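Local coordinates for AAEL008620-PA odorant-binding protein (Aedes aegypti, PDB 5V13) that binds juvenile hormone III in the mosquito hemolymph, as a secreted two-domain member of the odorant-binding protein family related to the D7 proteins, at residues Phe82-Phe87 / Lys128-Phe132; Gln101-Leu105 / His136-Ile140; Lys180-Asp184 / Val255-Arg259. One frame throughout, in Å; residues are numbered along the deposited sequence.

Contact 1 of 3, residues Phe82-Phe87 / Lys128-Phe132; sequences FRPERF and KYATF. With JH3 (methyl (2E,6E)-9-[(2R)-3,3-dimethyloxiran-2-yl]-3,7-dimethylnona-2,6-dienoate), chain E.
Tyr129 touches both Phe82 and Phe87 across this contact, and its hydroxyl reaches the bound juvenile hormone. Its OH donates a hydrogen bond to the epoxide oxygen O3 of JH3, 2.7 Å away. That oxygen lies at the edge of the tyrosine ring, near its plane.

The Phe82 and Tyr129 rings are nearly parallel, with planes at 14°, but they are slid apart and barely overlap. Phe82 therefore touches the root of the tyrosine: its CZ is 3.6 Å from Tyr129 CB. Phe87 meets the far half of the same ring obliquely, with CZ 3.6 Å from Tyr129 CE1. The phenol is thus packed along its length by two phenylalanines. Its CG is anti to the backbone N (chi1 -168°), and this places the ring beside both phenylalanines with its OH at the hormone's epoxide.

Phe132, one helical turn after Lys128, adds an edge-to-face pair. Its edge points at the face of Phe87, with ring planes at 71°, and Phe132 CE2 is 3.8 Å from Phe87 CD2. At the other end, Lys128 CG lies at the edge of the Phe82 ring, 3.8 Å from Phe82 CD2. The lysine chain then bends away, and NZ bonds to the carbonyl of Ala114.

Further out, Tyr75 meets Phe82 edge-to-face. Val65 and Ile140 also touch Tyr129. On the other side of segment 82-87, Arg83 grips Glu85 OE1 side-on with NE and NH2, both in the guanidinium plane; NE is at 2.8 Å. This salt bridge spans the N-cap and first turn of helix 84-94.

Phe82, Phe87, Tyr129 and Phe132 form an aromatic cluster at the epoxide end of the hormone pocket, within a helical domain of the PBP/GOBP family.

Contact 2 of 3, residues Gln101-Leu105 / His136-Ile140; sequences QLQAL and HHSTI
The backbones come nearest at two points, Leu105 with His136 (CA to CA 6.7 Å) and Gln101 with Thr139 (7.3 Å), one helical turn apart on helix 99-113. His136 sits at the break between helices 122-135 and 137-143, as the N-cap of the second.

Its imidazole lies against the backbone of helix 99-113. Leu105 CA stands over one face in a CH-pi contact, 3.9 Å from the ring centroid. His136 CE1 comes 3.4 Å from Leu105 N, a packing contact and not a hydrogen bond. Ala104 CB meets the ring at its edge, in plane, 3.8 Å from His136 CE1.

One turn on, the Thr139 methyl CG2 packs on Leu105 CD1 at 3.6 Å. Thr139 OG1 lies 3.9 Å from Gln101 CB. The Phe132 ring meets the His136 ring. Ile140 touches the hormone, so the contact sets pocket-lining helix 137-143 against helix 99-113.

No hydrogen bond joins the two segments. His136 NE2 is hydrogen-bonded to Asn108 ND2, also on helix 99-113. An amide donating to NE2 would probably put the imidazole proton on ND1, which is buried with no partner in the model.

Contact 3 of 3, residues Lys180-Asp184 / Val255-Arg259; sequences KWNED and VAVIR
Glu183 and Arg259 make the one salt bridge between loop 180-184 and helix 251-264. Arg259 NH1 donates to Glu183 OE1 over 2.8 Å, with an N-H...O angle of 159°. The oxygen lies close to the guanidinium plane, at its edge, and receives the hydrogen on its syn lone pair. The carboxylate and guanidinium planes are turned 73° apart, so the two groups do not face each other as a flat pair. One nitrogen carries the bond. The arginine chain bends at chi3 (75°), which brings NH1 back to the acid. Glu183 is poorly ordered, so the details of this pair are less certain than those of the apolar contacts.

NH1 has a second partner. It also bonds to the backbone carbonyl of Asp178 in a second subunit, whose Asp178 packs on Glu183 as well. The salt bridge thus lies at a subunit interface of the three-chain assembly. Within its own chain it joins the loop between helices 169-177 and 190-199 to helix 251-264, in what is probably the C-terminal of two helical domains, as in long D7 proteins.

The apolar contacts lie beside the ion pair. Trp181 points the far end of its indole at the helix, where Ile258 CG2 sits obliquely 3.8 Å from Trp181 CH2. Val255 CG2 is looser, 4.4 Å from Trp181 CZ2. The other methyl of Val255, CG1, meets Glu183 CB at 4.1 Å. Trp181 is buried, and Phe192 and Pro188 add to its surroundings.

Within the loop, the Glu183 N lies over one face of the Trp181 indole, offset toward the rim. The Trp181 N is bonded to the Glu174 carboxylate, which ties this part of the loop to helix 169-177.

In the fold
From the N terminus, contact 1 opens at 82-87, at the start of helix 84-94. Contact 2 opens next at 101-105 on helix 99-113. Contact 1 closes at 128-132 on helix 122-135, and contact 2 closes at 136-140, just beyond that helix. The two loops therefore cross. They also touch, through Phe132 packed on Leu105 and Ile140. Together they tie four successive helices beside the hormone pocket. Contact 3 comes later in series, closing a loop of 70 residues. It ties the loop after helix 169-177 to helix 251-264. It lies on the opposite side of the chain's centre, about 41 Å from contact 1 between centres.

Contact 1 of 3, residues Phe82-Phe87 / Lys128-Phe132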
loop_
_atom_site.group_PDB
_atom_site.type_symbol
_atom_site.label_atom_id
_atom_site.label_comp_id
_atom_site.label_asym_id
_atom_site.label_seq_id
_atom_site.Cartn_x
_atom_site.Cartn_y
_atom_site.Cartn_z
ATOM N N PHE B 82 -5.459 -34.375 -3.493
ATOM C CA PHE B 82 -5.677 -32.961 -3.758
ATOM C C PHE B 82 -7.023 -32.526 -3.199
ATOM O O PHE B 82 -7.956 -33.322 -3.062
ATOM C CB PHE B 82 -5.651 -32.668 -5.253
ATOM C CG PHE B 82 -4.272 -32.500 -5.814
ATOM C CD1 PHE B 82 -3.622 -31.289 -5.726
ATOM C CD2 PHE B 82 -3.632 -33.558 -6.437
ATOM C CE1 PHE B 82 -2.353 -31.134 -6.254
ATOM C CE2 PHE B 82 -2.359 -33.407 -6.966
ATOM C CZ PHE B 82 -1.722 -32.200 -6.880
ATOM N N ARG B 83 -7.124 -31.241 -2.895
ATOM C CA ARG B 83 -8.333 -30.653 -2.329
ATOM C C ARG B 83 -8.955 -29.772 -3.408
ATOM O O ARG B 83 -8.691 -28.563 -3.453
ATOM C CB ARG B 83 -8.002 -29.837 -1.074
ATOM C CG ARG B 83 -7.288 -30.629 0.025
ATOM C CD ARG B 83 -8.240 -31.632 0.686
ATOM N NE ARG B 83 -9.309 -30.966 1.436
ATOM C CZ ARG B 83 -9.468 -31.042 2.756
ATOM N NH1 ARG B 83 -8.640 -31.769 3.495
ATOM N NH2 ARG B 83 -10.471 -30.398 3.340
ATOM N N PRO B 84 -9.774 -30.329 -4.307
ATOM C CA PRO B 84 -10.282 -29.518 -5.427
ATOM C C PRO B 84 -11.041 -28.285 -4.974
ATOM O O PRO B 84 -10.967 -27.251 -5.643
ATOM C CB PRO B 84 -11.201 -30.487 -6.182
ATOM C CG PRO B 84 -11.573 -31.551 -5.152
ATOM C CD PRO B 84 -10.365 -31.683 -4.271
ATOM N N GLU B 85 -11.763 -28.368 -3.855
ATOM C CA GLU B 85 -12.563 -27.237 -3.387
ATOM C C GLU B 85 -11.700 -26.032 -3.041
ATOM O O GLU B 85 -12.196 -24.897 -3.069
ATOM C CB GLU B 85 -13.419 -27.668 -2.184
ATOM C CG GLU B 85 -12.677 -27.745 -0.841
ATOM C CD GLU B 85 -11.837 -29.015 -0.651
ATOM O OE1 GLU B 85 -11.246 -29.159 0.440
ATOM O OE2 GLU B 85 -11.769 -29.865 -1.572
ATOM N N ARG B 86 -10.419 -26.246 -2.723
ATOM C CA ARG B 86 -9.531 -25.119 -2.427
ATOM C C ARG B 86 -9.106 -24.402 -3.699
ATOM O O ARG B 86 -8.962 -23.172 -3.696
ATOM C CB ARG B 86 -8.323 -25.609 -1.619
ATOM C CG ARG B 86 -8.803 -26.153 -0.255
ATOM C CD ARG B 86 -7.688 -26.581 0.681
ATOM N NE ARG B 86 -8.277 -27.043 1.944
ATOM C CZ ARG B 86 -7.597 -27.639 2.920
ATOM N NH1 ARG B 86 -6.295 -27.868 2.786
ATOM N NH2 ARG B 86 -8.218 -28.015 4.030
ATOM N N PHE B 87 -8.919 -25.145 -4.797
ATOM C CA PHE B 87 -8.724 -24.494 -6.092
ATOM C C PHE B 87 -9.947 -23.665 -6.483
ATOM O O PHE B 87 -9.805 -22.568 -7.024
ATOM C CB PHE B 87 -8.423 -25.535 -7.174
ATOM C CG PHE B 87 -7.075 -26.188 -7.029
ATOM C CD1 PHE B 87 -6.917 -27.340 -6.263
ATOM C CD2 PHE B 87 -5.960 -25.651 -7.662
ATOM C CE1 PHE B 87 -5.656 -27.946 -6.141
ATOM C CE2 PHE B 87 -4.705 -26.246 -7.544
ATOM C CZ PHE B 87 -4.552 -27.394 -6.782
ATOM N N LYS B 128 -1.176 -36.887 -10.971
ATOM C CA LYS B 128 -2.580 -36.657 -10.650
ATOM C C LYS B 128 -2.994 -35.229 -10.991
ATOM O O LYS B 128 -4.121 -34.996 -11.442
ATOM C CB LYS B 128 -2.824 -36.984 -9.170
ATOM C CG LYS B 128 -4.231 -36.652 -8.647
ATOM C CD LYS B 128 -5.326 -37.269 -9.535
ATOM C CE LYS B 128 -5.943 -38.510 -8.916
ATOM N NZ LYS B 128 -7.067 -39.047 -9.746
ATOM N N TYR B 129 -2.082 -34.274 -10.842
ATOM C CA TYR B 129 -2.365 -32.871 -11.141
ATOM C C TYR B 129 -2.414 -32.578 -12.642
ATOM O O TYR B 129 -2.974 -31.549 -13.047
ATOM C CB TYR B 129 -1.283 -32.030 -10.470
ATOM C CG TYR B 129 -1.498 -30.530 -10.381
ATOM C CD1 TYR B 129 -2.676 -29.994 -9.870
ATOM C CD2 TYR B 129 -0.477 -29.658 -10.727
ATOM C CE1 TYR B 129 -2.845 -28.604 -9.757
ATOM C CE2 TYR B 129 -0.634 -28.297 -10.625
ATOM C CZ TYR B 129 -1.815 -27.775 -10.140
ATOM O OH TYR B 129 -1.950 -26.412 -10.021
ATOM N N ALA B 130 -1.838 -33.451 -13.474
ATOM C CA ALA B 130 -1.423 -33.052 -14.821
ATOM C C ALA B 130 -2.597 -32.599 -15.686
ATOM O O ALA B 130 -2.520 -31.551 -16.340
ATOM C CB ALA B 130 -0.666 -34.202 -15.492
ATOM N N THR B 131 -3.697 -33.369 -15.707
ATOM C CA THR B 131 -4.810 -33.045 -16.607
ATOM C C THR B 131 -5.450 -31.709 -16.234
ATOM O O THR B 131 -5.692 -30.852 -17.095
ATOM C CB THR B 131 -5.863 -34.159 -16.589
ATOM O OG1 THR B 131 -5.311 -35.371 -17.126
ATOM C CG2 THR B 131 -7.071 -33.771 -17.431
ATOM N N PHE B 132 -5.731 -31.518 -14.944
ATOM C CA PHE B 132 -6.296 -30.254 -14.477
ATOM C C PHE B 132 -5.370 -29.089 -14.791
ATOM O O PHE B 132 -5.814 -28.014 -15.218
ATOM C CB PHE B 132 -6.550 -30.348 -12.967
ATOM C CG PHE B 132 -7.141 -29.104 -12.359
ATOM C CD1 PHE B 132 -8.485 -28.815 -12.513
ATOM C CD2 PHE B 132 -6.356 -28.250 -11.582
ATOM C CE1 PHE B 132 -9.032 -27.671 -11.945
ATOM C CE2 PHE B 132 -6.894 -27.111 -11.003
ATOM C CZ PHE B 132 -8.240 -26.818 -11.180
HETATM C C1 JH3 E . 8.461 -17.875 -8.871
HETATM O O2 JH3 E . 7.993 -16.886 -9.407
HETATM O O1 JH3 E . 9.582 -17.694 -7.985
HETATM C CM JH3 E . 10.035 -16.366 -7.714
HETATM C C2 JH3 E . 7.945 -19.244 -9.049
HETATM C C3 JH3 E . 6.938 -19.636 -9.834
HETATM C "C3'" JH3 E . 6.139 -18.708 -10.707
HETATM C C4 JH3 E . 6.598 -21.107 -9.808
HETATM C C5 JH3 E . 5.081 -21.268 -9.765
HETATM C C6 JH3 E . 4.739 -22.661 -9.285
HETATM C C7 JH3 E . 4.465 -23.674 -10.119
HETATM C "C7'" JH3 E . 4.524 -23.486 -11.612
HETATM C C8 JH3 E . 4.124 -25.030 -9.518
HETATM C C9 JH3 E . 2.691 -25.474 -9.859
HETATM C CA JH3 E . 1.654 -24.396 -9.553
HETATM O O3 JH3 E . 0.292 -24.855 -9.705
HETATM C CB JH3 E . 0.744 -24.684 -8.360
HETATM C "CB'" JH3 E . 0.306 -23.410 -7.628
HETATM C CC JH3 E . 0.871 -25.995 -7.599
#

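Contact 2 of 3, residues Gln101-Leu105 / His136-Ile140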
loop_
_atom_site.group_PDB
_atom_site.type_symbol
_atom_site.label_atom_id
_atom_site.label_comp_id
_atom_site.label_asym_id
_atom_site.label_seq_id
_atom_site.Cartn_x
_atom_site.Cartn_y
_atom_site.Cartn_z
ATOM N N GLN B 101 -14.347 -19.283 -18.217
ATOM C CA GLN B 101 -13.230 -20.088 -17.717
ATOM C C GLN B 101 -13.331 -20.330 -16.217
ATOM O O GLN B 101 -12.895 -21.380 -15.726
ATOM C CB GLN B 101 -11.894 -19.420 -18.054
ATOM C CG GLN B 101 -11.486 -19.584 -19.511
ATOM C CD GLN B 101 -11.681 -21.011 -20.008
ATOM O OE1 GLN B 101 -11.004 -21.939 -19.556
ATOM N NE2 GLN B 101 -12.621 -21.193 -20.934
ATOM N N LEU B 102 -13.897 -19.378 -15.471
ATOM C CA LEU B 102 -14.130 -19.611 -14.050
ATOM C C LEU B 102 -15.099 -20.771 -13.846
ATOM O O LEU B 102 -14.857 -21.663 -13.023
ATOM C CB LEU B 102 -14.661 -18.338 -13.396
ATOM C CG LEU B 102 -15.038 -18.432 -11.914
ATOM C CD1 LEU B 102 -13.840 -18.893 -11.086
ATOM C CD2 LEU B 102 -15.560 -17.075 -11.433
ATOM N N GLN B 103 -16.203 -20.781 -14.598
ATOM C CA GLN B 103 -17.183 -21.853 -14.455
ATOM C C GLN B 103 -16.607 -23.191 -14.908
ATOM O O GLN B 103 -16.926 -24.240 -14.330
ATOM C CB GLN B 103 -18.450 -21.523 -15.243
ATOM C CG GLN B 103 -19.589 -22.513 -15.024
ATOM C CD GLN B 103 -20.005 -22.610 -13.566
ATOM O OE1 GLN B 103 -20.049 -21.606 -12.850
ATOM N NE2 GLN B 103 -20.308 -23.819 -13.120
ATOM N N ALA B 104 -15.761 -23.179 -15.943
ATOM C CA ALA B 104 -15.129 -24.424 -16.380
ATOM C C ALA B 104 -14.257 -25.013 -15.277
ATOM O O ALA B 104 -14.305 -26.222 -15.014
ATOM C CB ALA B 104 -14.305 -24.186 -17.648
ATOM N N LEU B 105 -13.459 -24.176 -14.616
ATOM C CA LEU B 105 -12.656 -24.670 -13.500
ATOM C C LEU B 105 -13.543 -25.242 -12.398
ATOM O O LEU B 105 -13.285 -26.339 -11.892
ATOM C CB LEU B 105 -11.750 -23.555 -12.972
ATOM C CG LEU B 105 -10.713 -23.959 -11.909
ATOM C CD1 LEU B 105 -9.417 -23.161 -12.045
ATOM C CD2 LEU B 105 -11.281 -23.798 -10.509
ATOM N N HIS B 136 -6.477 -25.944 -17.304
ATOM C CA HIS B 136 -6.767 -24.651 -16.689
ATOM C C HIS B 136 -5.498 -23.862 -16.392
ATOM O O HIS B 136 -5.468 -23.054 -15.465
ATOM C CB HIS B 136 -7.603 -24.839 -15.424
ATOM C CG HIS B 136 -8.923 -25.479 -15.700
ATOM N ND1 HIS B 136 -9.959 -24.805 -16.312
ATOM C CD2 HIS B 136 -9.356 -26.749 -15.516
ATOM C CE1 HIS B 136 -10.986 -25.623 -16.462
ATOM N NE2 HIS B 136 -10.649 -26.807 -15.983
ATOM N N HIS B 137 -4.457 -24.081 -17.198
ATOM C CA HIS B 137 -3.132 -23.511 -16.962
ATOM C C HIS B 137 -3.185 -22.006 -16.694
ATOM O O HIS B 137 -2.721 -21.527 -15.652
ATOM C CB HIS B 137 -2.250 -23.821 -18.180
ATOM C CG HIS B 137 -0.839 -23.350 -18.047
ATOM N ND1 HIS B 137 -0.428 -22.105 -18.473
ATOM C CD2 HIS B 137 0.261 -23.959 -17.545
ATOM C CE1 HIS B 137 0.865 -21.965 -18.231
ATOM N NE2 HIS B 137 1.305 -23.077 -17.670
ATOM N N SER B 138 -3.732 -21.239 -17.637
ATOM C CA SER B 138 -3.669 -19.782 -17.510
ATOM C C SER B 138 -4.562 -19.269 -16.388
ATOM O O SER B 138 -4.270 -18.218 -15.797
ATOM C CB SER B 138 -4.046 -19.123 -18.838
ATOM O OG SER B 138 -5.399 -19.384 -19.161
ATOM N N THR B 139 -5.646 -19.992 -16.074
ATOM C CA THR B 139 -6.494 -19.611 -14.944
ATOM C C THR B 139 -5.775 -19.847 -13.616
ATOM O O THR B 139 -5.798 -18.987 -12.736
ATOM C CB THR B 139 -7.814 -20.389 -14.994
ATOM O OG1 THR B 139 -8.538 -20.044 -16.183
ATOM C CG2 THR B 139 -8.683 -20.098 -13.775
ATOM N N ILE B 140 -5.113 -21.002 -13.473
ATOM C CA ILE B 140 -4.361 -21.313 -12.254
ATOM C C ILE B 140 -3.246 -20.294 -12.036
ATOM O O ILE B 140 -3.053 -19.780 -10.930
ATOM C CB ILE B 140 -3.795 -22.742 -12.347
ATOM C CG1 ILE B 140 -4.933 -23.757 -12.396
ATOM C CG2 ILE B 140 -2.787 -23.025 -11.213
ATOM C CD1 ILE B 140 -4.464 -25.152 -12.904
#

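Contact 3 of 3, residues Lys180-Asp184 / Val255-Arg259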
loop_
_atom_site.group_PDB
_atom_site.type_symbol
_atom_site.label_atom_id
_atom_site.label_comp_id
_atom_site.label_asym_id
_atom_site.label_seq_id
_atom_site.Cartn_x
_atom_site.Cartn_y
_atom_site.Cartn_z
ATOM N N LYS B 180 3.076 -2.473 20.450
ATOM C CA LYS B 180 4.434 -2.039 20.165
ATOM C C LYS B 180 5.394 -2.907 20.966
ATOM O O LYS B 180 5.293 -2.978 22.196
ATOM C CB LYS B 180 4.614 -0.558 20.488
ATOM C CG LYS B 180 3.705 0.354 19.659
ATOM C CD LYS B 180 4.174 1.806 19.711
ATOM C CE LYS B 180 3.025 2.776 19.984
ATOM N NZ LYS B 180 2.149 3.004 18.800
ATOM N N TRP B 181 6.315 -3.567 20.271
ATOM C CA TRP B 181 7.266 -4.479 20.899
ATOM C C TRP B 181 8.623 -3.792 21.003
ATOM O O TRP B 181 9.218 -3.418 19.986
ATOM C CB TRP B 181 7.373 -5.779 20.103
ATOM C CG TRP B 181 8.199 -6.839 20.775
ATOM C CD1 TRP B 181 8.115 -7.252 22.079
ATOM C CD2 TRP B 181 9.219 -7.638 20.168
ATOM N NE1 TRP B 181 9.029 -8.251 22.320
ATOM C CE2 TRP B 181 9.719 -8.505 21.161
ATOM C CE3 TRP B 181 9.764 -7.696 18.883
ATOM C CZ2 TRP B 181 10.739 -9.421 20.904
ATOM C CZ3 TRP B 181 10.778 -8.606 18.632
ATOM C CH2 TRP B 181 11.251 -9.458 19.636
ATOM N N ASN B 182 9.107 -3.629 22.226
ATOM C CA ASN B 182 10.344 -2.906 22.478
ATOM C C ASN B 182 11.566 -3.810 22.556
ATOM O O ASN B 182 12.632 -3.344 22.974
ATOM C CB ASN B 182 10.212 -2.089 23.763
ATOM C CG ASN B 182 9.239 -0.942 23.614
ATOM O OD1 ASN B 182 9.197 -0.286 22.573
ATOM N ND2 ASN B 182 8.440 -0.703 24.645
ATOM N N GLU B 183 11.442 -5.077 22.151
ATOM C CA GLU B 183 12.546 -6.035 22.216
ATOM C C GLU B 183 13.158 -6.029 23.615
ATOM O O GLU B 183 14.376 -5.982 23.800
ATOM C CB GLU B 183 13.582 -5.730 21.131
ATOM C CG GLU B 183 12.946 -5.543 19.754
ATOM C CD GLU B 183 13.912 -5.032 18.702
ATOM O OE1 GLU B 183 13.956 -5.624 17.604
ATOM O OE2 GLU B 183 14.616 -4.035 18.966
ATOM N N ASP B 184 12.269 -6.082 24.609
ATOM C CA ASP B 184 12.553 -5.710 25.990
ATOM C C ASP B 184 12.289 -6.883 26.930
ATOM O O ASP B 184 12.287 -8.040 26.499
ATOM C CB ASP B 184 11.692 -4.497 26.367
ATOM C CG ASP B 184 12.178 -3.788 27.612
ATOM O OD1 ASP B 184 13.249 -4.165 28.135
ATOM O OD2 ASP B 184 11.476 -2.864 28.075
ATOM N N VAL B 255 15.679 -12.904 21.426
ATOM C CA VAL B 255 15.483 -11.613 20.769
ATOM C C VAL B 255 16.378 -11.506 19.542
ATOM O O VAL B 255 15.943 -11.065 18.470
ATOM C CB VAL B 255 15.729 -10.455 21.754
ATOM C CG1 VAL B 255 15.784 -9.130 21.008
ATOM C CG2 VAL B 255 14.619 -10.392 22.794
ATOM N N ALA B 256 17.634 -11.944 19.670
ATOM C CA ALA B 256 18.570 -11.868 18.553
ATOM C C ALA B 256 18.079 -12.677 17.359
ATOM O O ALA B 256 18.139 -12.205 16.216
ATOM C CB ALA B 256 19.952 -12.348 18.996
ATOM N N VAL B 257 17.586 -13.897 17.602
ATOM C CA VAL B 257 17.132 -14.743 16.505
ATOM C C VAL B 257 15.924 -14.124 15.813
ATOM O O VAL B 257 15.861 -14.079 14.579
ATOM C CB VAL B 257 16.820 -16.170 16.999
ATOM C CG1 VAL B 257 16.178 -16.982 15.875
ATOM C CG2 VAL B 257 18.080 -16.866 17.518
ATOM N N ILE B 258 14.944 -13.648 16.595
ATOM C CA ILE B 258 13.756 -13.029 16.014
ATOM C C ILE B 258 14.143 -11.833 15.153
ATOM O O ILE B 258 13.612 -11.644 14.051
ATOM C CB ILE B 258 12.763 -12.631 17.127
ATOM C CG1 ILE B 258 12.172 -13.889 17.778
ATOM C CG2 ILE B 258 11.659 -11.711 16.581
ATOM C CD1 ILE B 258 11.242 -13.610 18.964
ATOM N N ARG B 259 15.074 -11.011 15.639
ATOM C CA ARG B 259 15.520 -9.850 14.874
ATOM C C ARG B 259 16.188 -10.275 13.576
ATOM O O ARG B 259 15.925 -9.698 12.516
ATOM C CB ARG B 259 16.485 -9.006 15.706
ATOM C CG ARG B 259 15.842 -7.823 16.423
ATOM C CD ARG B 259 16.881 -6.789 16.912
ATOM N NE ARG B 259 17.427 -5.963 15.831
ATOM C CZ ARG B 259 16.867 -4.841 15.372
ATOM N NH1 ARG B 259 15.727 -4.393 15.892
ATOM N NH2 ARG B 259 17.445 -4.168 14.380
#